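Local atomic coordinates of gamma-D-glutamyl-L-lysine dipeptidyl-peptidase (Bacillus cereus ATCC 10987, PDB entry 3H41), a protein that probably cleaves the gamma-D-glutamyl-L-lysine bond of murein peptides, releasing L-Ala-gamma-D-Glu as a cysteine peptidase of bacterial cell wall degradation. Residues I274-M279 against I291-N295; D191-G196 against I223-H227; K247-Q251 against Y303-R308. All blocks are in the same frame, centred on the assembly; numbering follows the deposited sequence.

All three contacts lie in the NlpC/P60 peptidase part of the chain, on the same side of its centre. Along the sequence, interaction 2 closes first; interaction 3 then opens, and interaction 1 is nested inside the loop that interaction 3 closes. Interactions 1 and 3 build on the same six-stranded antiparallel sheet, their centres about 12 Å apart, and meet where Leu-294 packs on Leu-250 and Tyr-303. Interaction 2 pairs helices 189-197 and 218-225, its centre about 17 Å from that of interaction 1, which it touches through Ile-193 against Ile-274. Together they join the helical layer, the strands carrying the probable active-site histidines and the loop 247-251 beside the sheet.

Interaction 1 (I274-M279 against I291-N295); sequences IGDGNM and IIPLN
Asn-278 to Pro-293 and Met-279 to Ile-292 are successive antiparallel pairs, non-hydrogen-bonded and hydrogen-bonded, the CA atoms of the first 4.2 Å apart. Met-279 and Ile-292 exchange both backbone bonds, Met-279 N giving to Ile-292 O at 2.9 Å and Ile-292 N to Met-279 O. Past this pair Leu-294 N reaches Gly-277 O at 2.8 Å in a nearly straight bond (174°), and a water donates to the same oxygen while accepting from Asn-295 N, extending the link beyond the last strand pair. Selenomethionine Met-279 makes the largest single contribution. Its CG sits between the backbone N and the carbonyl carbon (chi1 62°) and the chain then runs extended alongside Ile-292, which points the same way, so that CE rests 3.7 Å from Ile-292 CD1. Leu-294 crosses this chain at about a right angle, laying CD1 3.8 Å from the SE atom of Met-279; Phe-258 of strand 255-259 touches both residues. On the other face Ile-274 and Ile-291 also cross nearly perpendicularly, their CD1 atoms 3.7 Å apart, and both lean on Ile-280. The side-chain oxygen of Asn-278 lies beside Pro-293, OD1 3.4 Å from its CA. A type I' turn from Gly-275 to Asn-278 joins strand 267-275 to strand 278-281; in it Gly-277 has a positive phi and a backbone shape that calls for glycine. Ile-292 touches His-281, an inferred active-site residue, and the Met-279 side chain comes within about 5 Å of that of His-269, the inferred proton acceptor. The contact belongs to the beta hairpin of strands 278-281 and 290-293, at one edge of the antiparallel sheet of the papain-like NlpC/P60 fold, whose strands also bear these two histidines.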
ATOM      1  N   ILE A 274       4.697   0.575  19.463  1.00 13.23           N
ATOM      2  CA  ILE A 274       5.455   1.854  19.417  1.00 17.09           C
ATOM      3  C   ILE A 274       6.114   2.176  20.759  1.00 18.44           C
ATOM      4  O   ILE A 274       6.639   3.285  20.959  1.00 16.96           O
ATOM      5  CB  ILE A 274       4.588   3.046  18.880  1.00 15.40           C
ATOM      6  CG1 ILE A 274       3.550   3.540  19.900  1.00 17.69           C
ATOM      7  CG2 ILE A 274       3.895   2.651  17.556  1.00 15.64           C
ATOM      8  CD1 ILE A 274       2.905   4.935  19.562  1.00 16.53           C
ATOM      9  N   GLY A 275       6.127   1.185  21.653  1.00 20.11           N
ATOM     10  CA  GLY A 275       6.697   1.345  23.006  1.00 19.80           C
ATOM     11  C   GLY A 275       5.760   1.966  24.021  1.00 21.12           C
ATOM     12  O   GLY A 275       4.685   2.479  23.673  1.00 19.45           O
ATOM     13  N   ASP A 276       6.175   1.903  25.294  1.00 22.82           N
ATOM     14  CA  ASP A 276       5.392   2.418  26.423  1.00 21.96           C
ATOM     15  C   ASP A 276       3.958   1.873  26.467  1.00 19.94           C
ATOM     16  O   ASP A 276       3.056   2.562  26.892  1.00 23.09           O
ATOM     17  CB  ASP A 276       5.365   3.935  26.397  1.00 25.19           C
ATOM     18  CG  ASP A 276       6.766   4.553  26.545  1.00 35.49           C
ATOM     19  OD1 ASP A 276       7.643   3.961  27.223  1.00 44.17           O
ATOM     20  OD2 ASP A 276       6.985   5.638  25.970  1.00 49.23           O
ATOM     21  N   GLY A 277       3.745   0.659  25.969  1.00 18.10           N
ATOM     22  CA  GLY A 277       2.431   0.026  26.058  1.00 18.52           C
ATOM     23  C   GLY A 277       1.451   0.402  24.954  1.00 17.07           C
ATOM     24  O   GLY A 277       0.289  -0.018  24.998  1.00 16.06           O
ATOM     25  N   ASN A 278       1.903   1.195  23.975  1.00 15.04           N
ATOM     26  CA  ASN A 278       1.014   1.679  22.894  1.00 13.07           C
ATOM     27  C   ASN A 278       1.329   1.046  21.536  1.00 14.17           C
ATOM     28  O   ASN A 278       2.402   0.468  21.342  1.00 15.75           O
ATOM     29  CB  ASN A 278       1.081   3.188  22.772  1.00 16.79           C
ATOM     30  CG  ASN A 278       0.539   3.882  23.989  1.00 21.53           C
ATOM     31  OD1 ASN A 278      -0.467   3.449  24.562  1.00 21.11           O
ATOM     32  ND2 ASN A 278       1.238   4.933  24.439  1.00 20.53           N
HETATM   33  N   MSE A 279       0.370   1.135  20.623  1.00 14.21           N
HETATM   34  CA  MSE A 279       0.530   0.587  19.275  1.00 13.31           C
HETATM   35  C   MSE A 279      -0.121   1.529  18.280  1.00 12.03           C
HETATM   36  O   MSE A 279      -0.978   2.319  18.633  1.00 14.14           O
HETATM   37  CB  MSE A 279      -0.050  -0.814  19.140  1.00 12.38           C
HETATM   38  CG  MSE A 279      -1.519  -0.878  19.381  1.00 16.89           C
HETATM   39 SE   MSE A 279      -2.099  -2.707  19.602  0.75 11.98          SE
HETATM   40  CE  MSE A 279      -3.866  -2.236  19.334  1.00 14.30           C
ATOM     41  N   ILE A 291      -3.365   5.773  17.403  1.00 11.84           N
ATOM     42  CA  ILE A 291      -2.519   5.176  18.418  1.00 10.51           C
ATOM     43  C   ILE A 291      -3.390   4.827  19.634  1.00 12.58           C
ATOM     44  O   ILE A 291      -4.094   5.690  20.162  1.00 10.78           O
ATOM     45  CB  ILE A 291      -1.386   6.156  18.827  1.00 16.13           C
ATOM     46  CG1 ILE A 291      -0.305   6.239  17.733  1.00 14.81           C
ATOM     47  CG2 ILE A 291      -0.786   5.783  20.159  1.00 13.13           C
ATOM     48  CD1 ILE A 291       0.663   7.398  17.877  1.00 17.01           C
ATOM     49  N   ILE A 292      -3.329   3.591  20.090  1.00 12.37           N
ATOM     50  CA  ILE A 292      -4.087   3.132  21.269  1.00 13.63           C
ATOM     51  C   ILE A 292      -3.252   2.195  22.151  1.00 15.72           C
ATOM     52  O   ILE A 292      -2.216   1.658  21.721  1.00 14.43           O
ATOM     53  CB  ILE A 292      -5.438   2.415  20.902  1.00 14.30           C
ATOM     54  CG1 ILE A 292      -5.216   1.150  20.080  1.00 20.45           C
ATOM     55  CG2 ILE A 292      -6.412   3.358  20.203  1.00 18.77           C
ATOM     56  CD1 ILE A 292      -6.494   0.315  19.933  1.00 15.98           C
ATOM     57  N   PRO A 293      -3.697   1.978  23.390  1.00 16.04           N
ATOM     58  CA  PRO A 293      -2.924   1.063  24.209  1.00 15.35           C
ATOM     59  C   PRO A 293      -3.068  -0.342  23.704  1.00 14.28           C
ATOM     60  O   PRO A 293      -4.154  -0.694  23.188  1.00 15.84           O
ATOM     61  CB  PRO A 293      -3.595   1.156  25.601  1.00 17.05           C
ATOM     62  CG  PRO A 293      -4.334   2.469  25.604  1.00 18.85           C
ATOM     63  CD  PRO A 293      -4.682   2.768  24.160  1.00 19.36           C
ATOM     64  N   LEU A 294      -2.035  -1.165  23.909  1.00 14.66           N
ATOM     65  CA  LEU A 294      -2.135  -2.592  23.638  1.00 17.04           C
ATOM     66  C   LEU A 294      -3.195  -3.225  24.544  1.00 18.36           C
ATOM     67  O   LEU A 294      -3.957  -4.094  24.124  1.00 18.25           O
ATOM     68  CB  LEU A 294      -0.775  -3.266  23.832  1.00 20.89           C
ATOM     69  CG  LEU A 294      -0.685  -4.785  23.656  1.00 23.49           C
ATOM     70  CD1 LEU A 294      -1.284  -5.310  22.308  1.00 24.30           C
ATOM     71  CD2 LEU A 294       0.759  -5.157  23.805  1.00 16.58           C
ATOM     72  N   ASN A 295      -3.262  -2.745  25.774  1.00 20.14           N
ATOM     73  CA  ASN A 295      -4.256  -3.151  26.729  1.00 22.04           C
ATOM     74  C   ASN A 295      -5.589  -2.462  26.489  1.00 22.18           C
ATOM     75  O   ASN A 295      -6.065  -1.738  27.345  1.00 25.15           O
ATOM     76  CB  ASN A 295      -3.765  -2.801  28.130  1.00 24.28           C
ATOM     77  CG  ASN A 295      -4.575  -3.480  29.209  1.00 35.57           C
ATOM     78  OD1 ASN A 295      -5.146  -4.555  28.988  1.00 39.86           O
ATOM     79  ND2 ASN A 295      -4.659  -2.844  30.379  1.00 33.81           N
TER
HETATM   80  O   HOH W   1      -1.055  -1.030  27.130  1.00 19.67           O

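Interaction 2 (D191-G196 against I223-H227); sequences DLINTG and IYKSH
Leu-192 and Thr-195 of helix 189-197 pack against Ile-223 and Tyr-224 of helix 218-225, the helix that follows the inferred nucleophile Cys-216 in the papain-like core, and against His-227 just after it. Leu-192 is the central wedge, its CG beside the backbone N and its two methyls spread over different partners. CD1 comes within 3.4 Å of Tyr-224 CZ at the hydroxyl end of the ring, whose OH is bonded to Gly-253 O. CD2 stands farther off over one face of that ring and also sits 3.8 Å from Ile-223 CG2 and 3.7 Å from His-227 CD2, meeting the imidazole obliquely as the two side chains run antiparallel alongside one another. Ile-223 reaches across with its other branch: CG1 touches Thr-195 CG2, and CD1 approaches Gly-196 CA to 3.9 Å, a close approach at a residue without a side chain. Met-272 of strand 267-275 backs Leu-192. The polar link is His-227 NE2 to Thr-195 OG1 at 2.7 Å, the hydroxyl lying only 2° out of the imidazole plane at its edge. Thr-195 holds OG1 anti to its carbonyl carbon (chi1 -67°), which turns the hydroxyl back toward the preceding helical turn, where it donates to Asp-191 O at 3.0 Å. That carbonyl also accepts from Thr-195 N, and the two donors arrive from opposite faces of its plane. The short chain of hydrogen bonds thus runs one way, from ring to hydroxyl to helix carbonyl, which places a proton on NE2 and should limit the rotation of both the threonine and the imidazole in a largely buried joint.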
ATOM      1  N   ASP A 191      12.106   5.274  12.872  1.00 14.63           N
ATOM      2  CA  ASP A 191      11.812   5.658  11.476  1.00 11.90           C
ATOM      3  C   ASP A 191      10.445   5.095  11.026  1.00 11.80           C
ATOM      4  O   ASP A 191       9.653   5.787  10.383  1.00 13.51           O
ATOM      5  CB  ASP A 191      12.856   5.141  10.504  1.00 14.75           C
ATOM      6  CG  ASP A 191      14.309   5.572  10.855  1.00 16.00           C
ATOM      7  OD1 ASP A 191      14.497   6.499  11.640  1.00 15.49           O
ATOM      8  OD2 ASP A 191      15.241   4.955  10.316  1.00 18.06           O
ATOM      9  N   LEU A 192      10.209   3.825  11.343  1.00 13.26           N
ATOM     10  CA  LEU A 192       8.942   3.144  11.050  1.00 13.60           C
ATOM     11  C   LEU A 192       7.771   3.816  11.771  1.00 14.66           C
ATOM     12  O   LEU A 192       6.730   4.058  11.177  1.00 14.31           O
ATOM     13  CB  LEU A 192       8.997   1.683  11.456  1.00 12.74           C
ATOM     14  CG  LEU A 192      10.080   0.755  10.864  1.00 10.58           C
ATOM     15  CD1 LEU A 192       9.989  -0.581  11.520  1.00 16.99           C
ATOM     16  CD2 LEU A 192       9.989   0.609   9.348  1.00 15.85           C
ATOM     17  N   ILE A 193       7.996   4.181  13.027  1.00 14.73           N
ATOM     18  CA  ILE A 193       6.976   4.772  13.842  1.00 15.21           C
ATOM     19  C   ILE A 193       6.639   6.150  13.292  1.00 16.46           C
ATOM     20  O   ILE A 193       5.463   6.495  13.121  1.00 14.54           O
ATOM     21  CB  ILE A 193       7.404   4.806  15.351  1.00 17.16           C
ATOM     22  CG1 ILE A 193       7.516   3.356  15.857  1.00 18.15           C
ATOM     23  CG2 ILE A 193       6.426   5.657  16.164  1.00 16.27           C
ATOM     24  CD1 ILE A 193       8.088   3.179  17.259  1.00 16.71           C
ATOM     25  N   ASN A 194       7.681   6.892  12.946  1.00 15.46           N
ATOM     26  CA  ASN A 194       7.517   8.224  12.451  1.00 13.93           C
ATOM     27  C   ASN A 194       6.782   8.186  11.131  1.00 14.29           C
ATOM     28  O   ASN A 194       5.901   9.040  10.868  1.00 14.32           O
ATOM     29  CB  ASN A 194       8.884   8.946  12.373  1.00 16.76           C
ATOM     30  CG  ASN A 194       9.305   9.475  13.730  1.00 20.61           C
ATOM     31  OD1 ASN A 194       8.448   9.848  14.543  1.00 22.09           O
ATOM     32  ND2 ASN A 194      10.597   9.436  14.013  1.00 22.32           N
ATOM     33  N   THR A 195       7.088   7.170  10.329  1.00 15.00           N
ATOM     34  CA  THR A 195       6.365   6.950   9.076  1.00 14.03           C
ATOM     35  C   THR A 195       4.870   6.751   9.321  1.00 13.51           C
ATOM     36  O   THR A 195       4.041   7.438   8.752  1.00 10.79           O
ATOM     37  CB  THR A 195       6.963   5.788   8.253  1.00 14.25           C
ATOM     38  OG1 THR A 195       8.276   6.165   7.784  1.00 16.44           O
ATOM     39  CG2 THR A 195       6.065   5.461   7.039  1.00 15.50           C
ATOM     40  N   GLY A 196       4.533   5.835  10.210  1.00 12.44           N
ATOM     41  CA  GLY A 196       3.143   5.596  10.578  1.00 12.73           C
ATOM     42  C   GLY A 196       2.438   6.811  11.081  1.00 12.43           C
ATOM     43  O   GLY A 196       1.289   7.068  10.685  1.00 13.30           O
ATOM     44  N   ILE A 223       4.540   0.477   5.344  1.00  9.73           N
ATOM     45  CA  ILE A 223       5.542   1.099   6.215  1.00 13.21           C
ATOM     46  C   ILE A 223       6.859   0.343   6.071  1.00 15.39           C
ATOM     47  O   ILE A 223       7.918   0.953   5.833  1.00 16.16           O
ATOM     48  CB  ILE A 223       5.117   1.047   7.688  1.00 11.67           C
ATOM     49  CG1 ILE A 223       4.027   2.088   7.962  1.00 17.30           C
ATOM     50  CG2 ILE A 223       6.307   1.306   8.614  1.00 17.45           C
ATOM     51  CD1 ILE A 223       3.412   1.943   9.324  1.00 19.56           C
ATOM     52  N   TYR A 224       6.790  -0.988   6.162  1.00 11.58           N
ATOM     53  CA  TYR A 224       8.026  -1.783   6.023  1.00 12.72           C
ATOM     54  C   TYR A 224       8.609  -1.726   4.621  1.00 12.24           C
ATOM     55  O   TYR A 224       9.815  -1.560   4.484  1.00 15.54           O
ATOM     56  CB  TYR A 224       7.809  -3.219   6.497  1.00 13.96           C
ATOM     57  CG  TYR A 224       8.045  -3.357   7.977  1.00 12.09           C
ATOM     58  CD1 TYR A 224       9.348  -3.651   8.473  1.00 11.76           C
ATOM     59  CD2 TYR A 224       7.030  -3.188   8.904  1.00 17.79           C
ATOM     60  CE1 TYR A 224       9.592  -3.772   9.802  1.00 11.63           C
ATOM     61  CE2 TYR A 224       7.289  -3.305  10.266  1.00 20.51           C
ATOM     62  CZ  TYR A 224       8.583  -3.610  10.694  1.00 17.03           C
ATOM     63  OH  TYR A 224       8.891  -3.723  12.020  1.00 16.08           O
ATOM     64  N   LYS A 225       7.761  -1.816   3.599  1.00 11.62           N
ATOM     65  CA  LYS A 225       8.217  -1.878   2.224  1.00 12.43           C
ATOM     66  C   LYS A 225       8.938  -0.598   1.812  1.00 13.86           C
ATOM     67  O   LYS A 225       9.979  -0.647   1.123  1.00 12.80           O
ATOM     68  CB  LYS A 225       7.055  -2.130   1.282  1.00 13.51           C
ATOM     69  CG  LYS A 225       7.540  -2.295  -0.152  1.00 15.75           C
ATOM     70  CD  LYS A 225       6.838  -3.356  -0.937  1.00 26.87           C
ATOM     71  CE  LYS A 225       7.279  -3.338  -2.405  1.00 28.78           C
ATOM     72  NZ  LYS A 225       6.175  -3.703  -3.363  1.00 29.07           N
ATOM     73  N   SER A 226       8.410   0.526   2.289  1.00 11.74           N
ATOM     74  CA  SER A 226       8.997   1.857   2.009  1.00 12.88           C
ATOM     75  C   SER A 226      10.356   2.066   2.650  1.00 12.81           C
ATOM     76  O   SER A 226      11.078   3.008   2.281  1.00 11.54           O
ATOM     77  CB  SER A 226       8.033   2.959   2.444  1.00 13.04           C
ATOM     78  OG  SER A 226       7.923   3.096   3.862  1.00 11.15           O
ATOM     79  N   HIS A 227      10.690   1.219   3.623  1.00 12.99           N
ATOM     80  CA  HIS A 227      11.976   1.228   4.308  1.00 12.75           C
ATOM     81  C   HIS A 227      12.824   0.001   3.933  1.00 12.20           C
ATOM     82  O   HIS A 227      13.762  -0.392   4.676  1.00 14.68           O
ATOM     83  CB  HIS A 227      11.761   1.302   5.829  1.00 10.59           C
ATOM     84  CG  HIS A 227      11.274   2.638   6.285  1.00 15.65           C
ATOM     85  ND1 HIS A 227      12.113   3.726   6.410  1.00 14.99           N
ATOM     86  CD2 HIS A 227      10.030   3.088   6.586  1.00 13.07           C
ATOM     87  CE1 HIS A 227      11.417   4.772   6.820  1.00 15.34           C
ATOM     88  NE2 HIS A 227      10.148   4.420   6.921  1.00 14.01           N
TER

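Interaction 3 (K247-Q251 against Y303-R308); sequences KEHLQ and YAGARR
Arg-308 NH2 is held by two acceptors: it donates to His-249 O at 2.9 Å and forms a salt bridge with Asp-254. The bond to His-249 is bent (134°) although the carbonyl oxygen lies in the guanidinium plane, at its edge. Asp-254 OD2 also accepts from Gln-251 N, so one oxygen ties the loop to the arginine. The Gln-251 amide stacks on the guanidinium with planes 9° apart, OE1 over its centre and 3.5 Å from Arg-308 CZ. Arg-308 leaves the strand extended and bends at chi3 (-57°), which turns its flat end against that amide. The loop 247-251, between strands 243-245 and 255-259, is in this way laid over strand 303-308, which runs between those two strands in the antiparallel sheet of the NlpC/P60 fold. Midway, Leu-250 presses CD2 on Ala-306 CB at 3.4 Å, tighter than usual for two carbons, with Ile-256 touching both residues. At the far end Lys-247, in one of its two conformers, lays CD over one face of the Tyr-303 ring in a CH-pi contact, 4.2 Å from the centroid, while Gly-305 N sits over the opposite face, both offset toward the rim.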
ATOM      1  N   LYS A 247       5.723 -11.996  24.551  1.00 30.02           N
ATOM      2  CA  LYS A 247       5.084 -10.798  25.114  0.60 30.71           C
ATOM      3  C   LYS A 247       6.045  -9.989  25.990  1.00 31.07           C
ATOM      4  O   LYS A 247       6.059  -8.751  25.944  1.00 31.24           O
ATOM      5  CB  LYS A 247       3.833 -11.208  25.903  0.60 31.38           C
ATOM      6  CG  LYS A 247       3.130 -10.098  26.702  0.60 35.80           C
ATOM      7  CD  LYS A 247       1.940  -9.484  25.980  0.60 32.45           C
ATOM      8  CE  LYS A 247       1.180  -8.585  26.915  0.60 29.80           C
ATOM      9  NZ  LYS A 247       2.072  -7.550  27.467  0.60 35.66           N
ATOM     10  N   GLU A 248       6.869 -10.684  26.767  1.00 32.04           N
ATOM     11  CA  GLU A 248       7.828 -10.036  27.671  1.00 32.65           C
ATOM     12  C   GLU A 248       8.975  -9.333  26.950  1.00 33.41           C
ATOM     13  O   GLU A 248       9.739  -8.595  27.584  1.00 36.94           O
ATOM     14  CB  GLU A 248       8.434 -11.075  28.632  1.00 32.10           C
ATOM     15  N   HIS A 249       9.114  -9.582  25.647  1.00 29.90           N
ATOM     16  CA  HIS A 249      10.232  -9.066  24.868  1.00 29.13           C
ATOM     17  C   HIS A 249       9.846  -8.106  23.731  1.00 26.37           C
ATOM     18  O   HIS A 249      10.682  -7.808  22.851  1.00 27.11           O
ATOM     19  CB  HIS A 249      11.058 -10.233  24.344  1.00 28.30           C
ATOM     20  CG  HIS A 249      11.955 -10.825  25.383  1.00 32.13           C
ATOM     21  ND1 HIS A 249      11.560 -11.855  26.207  1.00 39.81           N
ATOM     22  CD2 HIS A 249      13.215 -10.505  25.758  1.00 39.91           C
ATOM     23  CE1 HIS A 249      12.545 -12.159  27.031  1.00 47.17           C
ATOM     24  NE2 HIS A 249      13.562 -11.355  26.778  1.00 48.90           N
ATOM     25  N   LEU A 250       8.624  -7.574  23.788  1.00 21.90           N
ATOM     26  CA  LEU A 250       8.155  -6.667  22.762  1.00 21.54           C
ATOM     27  C   LEU A 250       9.036  -5.433  22.678  1.00 23.44           C
ATOM     28  O   LEU A 250       9.396  -4.844  23.698  1.00 24.74           O
ATOM     29  CB  LEU A 250       6.721  -6.218  23.002  1.00 21.54           C
ATOM     30  CG  LEU A 250       5.550  -7.087  22.602  1.00 29.48           C
ATOM     31  CD1 LEU A 250       4.275  -6.304  22.921  1.00 33.38           C
ATOM     32  CD2 LEU A 250       5.612  -7.427  21.146  1.00 26.18           C
ATOM     33  N   GLN A 251       9.370  -5.052  21.450  1.00 19.92           N
ATOM     34  CA  GLN A 251      10.159  -3.852  21.168  1.00 20.16           C
ATOM     35  C   GLN A 251       9.457  -2.982  20.116  1.00 17.71           C
ATOM     36  O   GLN A 251       8.633  -3.457  19.340  1.00 18.17           O
ATOM     37  CB  GLN A 251      11.566  -4.226  20.666  1.00 20.08           C
ATOM     38  CG  GLN A 251      12.452  -4.755  21.773  1.00 29.45           C
ATOM     39  CD  GLN A 251      13.770  -5.347  21.267  1.00 39.53           C
ATOM     40  OE1 GLN A 251      14.160  -5.166  20.097  1.00 33.72           O
ATOM     41  NE2 GLN A 251      14.467  -6.055  22.154  1.00 39.18           N
ATOM     42  N   TYR A 303      -5.020 -11.169  21.618  1.00 13.42           N
ATOM     43  CA  TYR A 303      -3.582 -11.168  21.427  1.00 14.03           C
ATOM     44  C   TYR A 303      -3.143 -12.546  20.939  1.00 16.17           C
ATOM     45  O   TYR A 303      -3.425 -13.563  21.584  1.00 20.13           O
ATOM     46  CB  TYR A 303      -2.871 -10.811  22.720  1.00 15.95           C
ATOM     47  CG  TYR A 303      -1.391 -10.668  22.556  1.00 17.30           C
ATOM     48  CD1 TYR A 303      -0.837  -9.474  22.111  1.00 20.89           C
ATOM     49  CD2 TYR A 303      -0.533 -11.747  22.793  1.00 17.88           C
ATOM     50  CE1 TYR A 303       0.536  -9.348  21.927  1.00 20.75           C
ATOM     51  CE2 TYR A 303       0.861 -11.626  22.608  1.00 24.20           C
ATOM     52  CZ  TYR A 303       1.377 -10.410  22.180  1.00 22.86           C
ATOM     53  OH  TYR A 303       2.728 -10.232  21.980  1.00 23.84           O
ATOM     54  N   ALA A 304      -2.471 -12.577  19.789  1.00 16.56           N
ATOM     55  CA  ALA A 304      -2.092 -13.824  19.153  1.00 19.25           C
ATOM     56  C   ALA A 304      -0.629 -13.858  18.756  1.00 22.76           C
ATOM     57  O   ALA A 304      -0.277 -14.536  17.788  1.00 26.92           O
ATOM     58  CB  ALA A 304      -2.952 -14.063  17.916  1.00 18.84           C
ATOM     59  N   GLY A 305       0.192 -13.086  19.438  1.00 18.21           N
ATOM     60  CA  GLY A 305       1.653 -13.162  19.259  1.00 19.44           C
ATOM     61  C   GLY A 305       2.234 -11.948  18.542  1.00 19.63           C
ATOM     62  O   GLY A 305       1.521 -11.014  18.212  1.00 18.98           O
ATOM     63  N   ALA A 306       3.550 -11.944  18.375  1.00 17.31           N
ATOM     64  CA  ALA A 306       4.249 -10.798  17.824  1.00 15.08           C
ATOM     65  C   ALA A 306       5.414 -11.286  16.978  1.00 18.38           C
ATOM     66  O   ALA A 306       5.991 -12.363  17.253  1.00 17.06           O
ATOM     67  CB  ALA A 306       4.710  -9.840  18.943  1.00 13.77           C
ATOM     68  N   ARG A 307       5.728 -10.520  15.928  1.00 15.95           N
ATOM     69  CA  ARG A 307       6.827 -10.844  15.007  1.00 13.19           C
ATOM     70  C   ARG A 307       7.783  -9.658  14.851  1.00 15.88           C
ATOM     71  O   ARG A 307       7.345  -8.484  14.814  1.00 16.21           O
ATOM     72  CB  ARG A 307       6.246 -11.177  13.642  1.00 14.39           C
ATOM     73  CG  ARG A 307       5.499 -12.474  13.593  1.00 16.42           C
ATOM     74  CD  ARG A 307       6.534 -13.615  13.462  1.00 24.73           C
ATOM     75  NE  ARG A 307       6.056 -14.835  14.019  1.00 29.25           N
ATOM     76  CZ  ARG A 307       6.448 -16.043  13.631  1.00 25.47           C
ATOM     77  NH1 ARG A 307       7.330 -16.235  12.640  1.00 19.17           N
ATOM     78  NH2 ARG A 307       5.924 -17.073  14.234  1.00 21.17           N
ATOM     79  N   ARG A 308       9.075  -9.962  14.719  1.00 14.10           N
ATOM     80  CA  ARG A 308      10.097  -8.943  14.492  1.00 15.44           C
ATOM     81  C   ARG A 308      10.716  -9.080  13.097  1.00 16.55           C
ATOM     82  O   ARG A 308      11.111 -10.151  12.659  1.00 17.68           O
ATOM     83  CB  ARG A 308      11.161  -8.998  15.588  1.00 15.15           C
ATOM     84  CG  ARG A 308      12.267  -7.914  15.523  1.00 17.96           C
ATOM     85  CD  ARG A 308      13.123  -7.920  16.802  1.00 19.83           C
ATOM     86  NE  ARG A 308      12.249  -7.718  17.944  1.00 18.55           N
ATOM     87  CZ  ARG A 308      12.494  -8.068  19.195  1.00 25.72           C
ATOM     88  NH1 ARG A 308      13.640  -8.656  19.541  1.00 28.04           N
ATOM     89  NH2 ARG A 308      11.564  -7.846  20.109  1.00 20.87           N
TER